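Local coordinates for sulfonate ABC transporter, periplasmic sulfonate-binding protein SsuA (Methylobacillus flagellatus, PDB 3UIF) that probably binds sulfonates or related sulfate esters in the periplasm and delivers them to an ABC transporter for uptake, at residues A[69-74]-A[216-221]. Residues are numbered along the deposited sequence; the frame is centred on the assembly and turned at random.
Sequences IDFGIY and EITQAI
Phe71, near the start of strand 71-75, points its ring at the first turns of helix 215-233. There it meets Ile221 and Thr218. CA of Phe71 and CA of Thr218 are 9.0 Å apart, so side chains alone bridge strand and helix. Ile221 reaches back from the helix to meet the ring. The nearest atoms are CE2 of Phe71 and CD1 of Ile221, at 3.5 Å. Both methyls of Ile221 lie on the same face of the ring. CD1 is the lower, roughly above CE2. CG2 stands higher, 4.2 Å above the ring plane and displaced toward the rim at CE1.

Thr218 comes to the far end of the same ring. Its OG1 lies at the edge, near the ring plane, 3.9 Å from Phe71 CZ. Its methyl CG2 also meets the ring edge, nearly in its plane, 4.1 Å from Phe71 CE1. With chi1 at -59°, OG1 sits beside the backbone N of Thr218 and is hydrogen-bonded to the carbonyl O of Asn214. The hydroxyl thus has a polar partner one turn earlier, and its contact with the ring is van der Waals packing.

The neighbours extend this apolar cluster. Phe210 of helix 208-213 meets the Phe71 ring at about 75° between planes, and Val8 of strand 6-17 touches both Phe71 and Ile221. Strand 71-75 lies between strands 6-17 and 202-207 in the mixed sheet, so the contact packs helix 215-233 against one of the two sheets expected of a periplasmic binding protein.

Together the two segments bury 153 Å², and all three touching residues are buried. The chemistry is that of a small hydrophobic core: aromatic and aliphatic groups pack by van der Waals contact, while the threonine hydroxyl is satisfied by the Asn214 carbonyl, just before helix 215-233.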
loop_
_atom_site.group_PDB
_atom_site.type_symbol
_atom_site.label_atom_id
_atom_site.label_comp_id
_atom_site.label_asym_id
_atom_site.label_seq_id
_atom_site.Cartn_x
_atom_site.Cartn_y
_atom_site.Cartn_z
ATOM N N ILE A 69 -15.802 4.139 -13.195
ATOM C CA ILE A 69 -14.550 3.396 -13.073
ATOM C C ILE A 69 -14.947 2.016 -12.606
ATOM O O ILE A 69 -15.945 1.886 -11.900
ATOM C CB ILE A 69 -13.606 4.066 -12.054
ATOM C CG1 ILE A 69 -12.984 5.314 -12.668
ATOM C CG2 ILE A 69 -12.525 3.113 -11.580
ATOM C CD1 ILE A 69 -12.351 6.252 -11.658
ATOM N N ASP A 70 -14.199 0.994 -13.005
ATOM C CA ASP A 70 -14.593 -0.372 -12.708
ATOM C C ASP A 70 -13.654 -1.026 -11.725
ATOM O O ASP A 70 -14.088 -1.735 -10.821
ATOM C CB ASP A 70 -14.659 -1.179 -13.998
ATOM C CG ASP A 70 -15.550 -0.528 -15.037
ATOM O OD1 ASP A 70 -16.639 -0.044 -14.671
ATOM O OD2 ASP A 70 -15.159 -0.481 -16.215
ATOM N N PHE A 71 -12.363 -0.775 -11.917
ATOM C CA PHE A 71 -11.315 -1.302 -11.076
ATOM C C PHE A 71 -10.379 -0.195 -10.689
ATOM O O PHE A 71 -10.279 0.806 -11.396
ATOM C CB PHE A 71 -10.531 -2.364 -11.830
ATOM C CG PHE A 71 -11.292 -3.628 -12.027
ATOM C CD1 PHE A 71 -11.243 -4.631 -11.073
ATOM C CD2 PHE A 71 -12.078 -3.809 -13.160
ATOM C CE1 PHE A 71 -11.955 -5.797 -11.258
ATOM C CE2 PHE A 71 -12.795 -4.973 -13.348
ATOM C CZ PHE A 71 -12.743 -5.965 -12.397
ATOM N N GLY A 72 -9.671 -0.398 -9.585
ATOM C CA GLY A 72 -8.732 0.590 -9.084
ATOM C C GLY A 72 -7.584 -0.060 -8.345
ATOM O O GLY A 72 -7.786 -0.820 -7.414
ATOM N N ILE A 73 -6.370 0.237 -8.779
ATOM C CA ILE A 73 -5.201 -0.272 -8.111
ATOM C C ILE A 73 -4.582 0.810 -7.243
ATOM O O ILE A 73 -3.846 1.673 -7.727
ATOM C CB ILE A 73 -4.171 -0.842 -9.093
ATOM C CG1 ILE A 73 -4.840 -1.895 -9.998
ATOM C CG2 ILE A 73 -3.019 -1.450 -8.298
ATOM C CD1 ILE A 73 -4.055 -2.277 -11.241
ATOM N N TYR A 74 -4.900 0.761 -5.956
ATOM C CA TYR A 74 -4.391 1.748 -5.022
ATOM C C TYR A 74 -4.421 1.201 -3.606
ATOM O O TYR A 74 -4.673 0.006 -3.420
ATOM C CB TYR A 74 -5.101 3.104 -5.206
ATOM C CG TYR A 74 -6.575 3.202 -4.844
ATOM C CD1 TYR A 74 -7.126 4.443 -4.494
ATOM C CD2 TYR A 74 -7.422 2.092 -4.843
ATOM C CE1 TYR A 74 -8.464 4.579 -4.160
ATOM C CE2 TYR A 74 -8.763 2.222 -4.503
ATOM C CZ TYR A 74 -9.279 3.472 -4.165
ATOM O OH TYR A 74 -10.611 3.624 -3.831
ATOM N N GLU A 216 -16.979 -13.188 -14.811
ATOM C CA GLU A 216 -16.048 -13.751 -15.799
ATOM C C GLU A 216 -14.890 -12.793 -16.104
ATOM O O GLU A 216 -13.701 -13.160 -15.998
ATOM C CB GLU A 216 -16.785 -14.094 -17.092
ATOM C CG GLU A 216 -18.317 -14.034 -16.983
ATOM C CD GLU A 216 -18.921 -12.635 -17.220
ATOM O OE1 GLU A 216 -18.224 -11.588 -17.134
ATOM O OE2 GLU A 216 -20.134 -12.581 -17.503
ATOM N N ILE A 217 -15.251 -11.565 -16.468
ATOM C CA ILE A 217 -14.277 -10.498 -16.718
ATOM C C ILE A 217 -13.420 -10.198 -15.492
ATOM O O ILE A 217 -12.202 -10.017 -15.614
ATOM C CB ILE A 217 -14.969 -9.200 -17.203
ATOM C CG1 ILE A 217 -15.521 -9.390 -18.615
ATOM C CG2 ILE A 217 -14.011 -8.010 -17.141
ATOM C CD1 ILE A 217 -16.319 -8.213 -19.110
ATOM N N THR A 218 -14.061 -10.127 -14.323
ATOM C CA THR A 218 -13.351 -9.846 -13.078
ATOM C C THR A 218 -12.266 -10.889 -12.910
ATOM O O THR A 218 -11.131 -10.565 -12.585
ATOM C CB THR A 218 -14.289 -9.837 -11.851
ATOM O OG1 THR A 218 -15.306 -8.838 -12.019
ATOM C CG2 THR A 218 -13.503 -9.542 -10.557
ATOM N N GLN A 219 -12.626 -12.139 -13.171
ATOM C CA GLN A 219 -11.696 -13.261 -13.096
ATOM C C GLN A 219 -10.540 -13.116 -14.081
ATOM O O GLN A 219 -9.392 -13.379 -13.734
ATOM C CB GLN A 219 -12.423 -14.580 -13.340
ATOM C CG GLN A 219 -11.538 -15.802 -13.144
ATOM C CD GLN A 219 -11.053 -15.929 -11.718
ATOM O OE1 GLN A 219 -11.845 -16.176 -10.800
ATOM N NE2 GLN A 219 -9.738 -15.745 -11.517
ATOM N N ALA A 220 -10.844 -12.693 -15.299
ATOM C CA ALA A 220 -9.831 -12.567 -16.316
ATOM C C ALA A 220 -8.799 -11.540 -15.855
ATOM O O ALA A 220 -7.587 -11.760 -15.965
ATOM C CB ALA A 220 -10.457 -12.188 -17.643
ATOM N N ILE A 221 -9.289 -10.444 -15.276
ATOM C CA ILE A 221 -8.426 -9.410 -14.695
ATOM C C ILE A 221 -7.538 -9.919 -13.561
ATOM O O ILE A 221 -6.323 -9.715 -13.578
ATOM C CB ILE A 221 -9.246 -8.175 -14.294
ATOM C CG1 ILE A 221 -9.334 -7.250 -15.490
ATOM C CG2 ILE A 221 -8.609 -7.401 -13.146
ATOM C CD1 ILE A 221 -10.681 -6.606 -15.621
#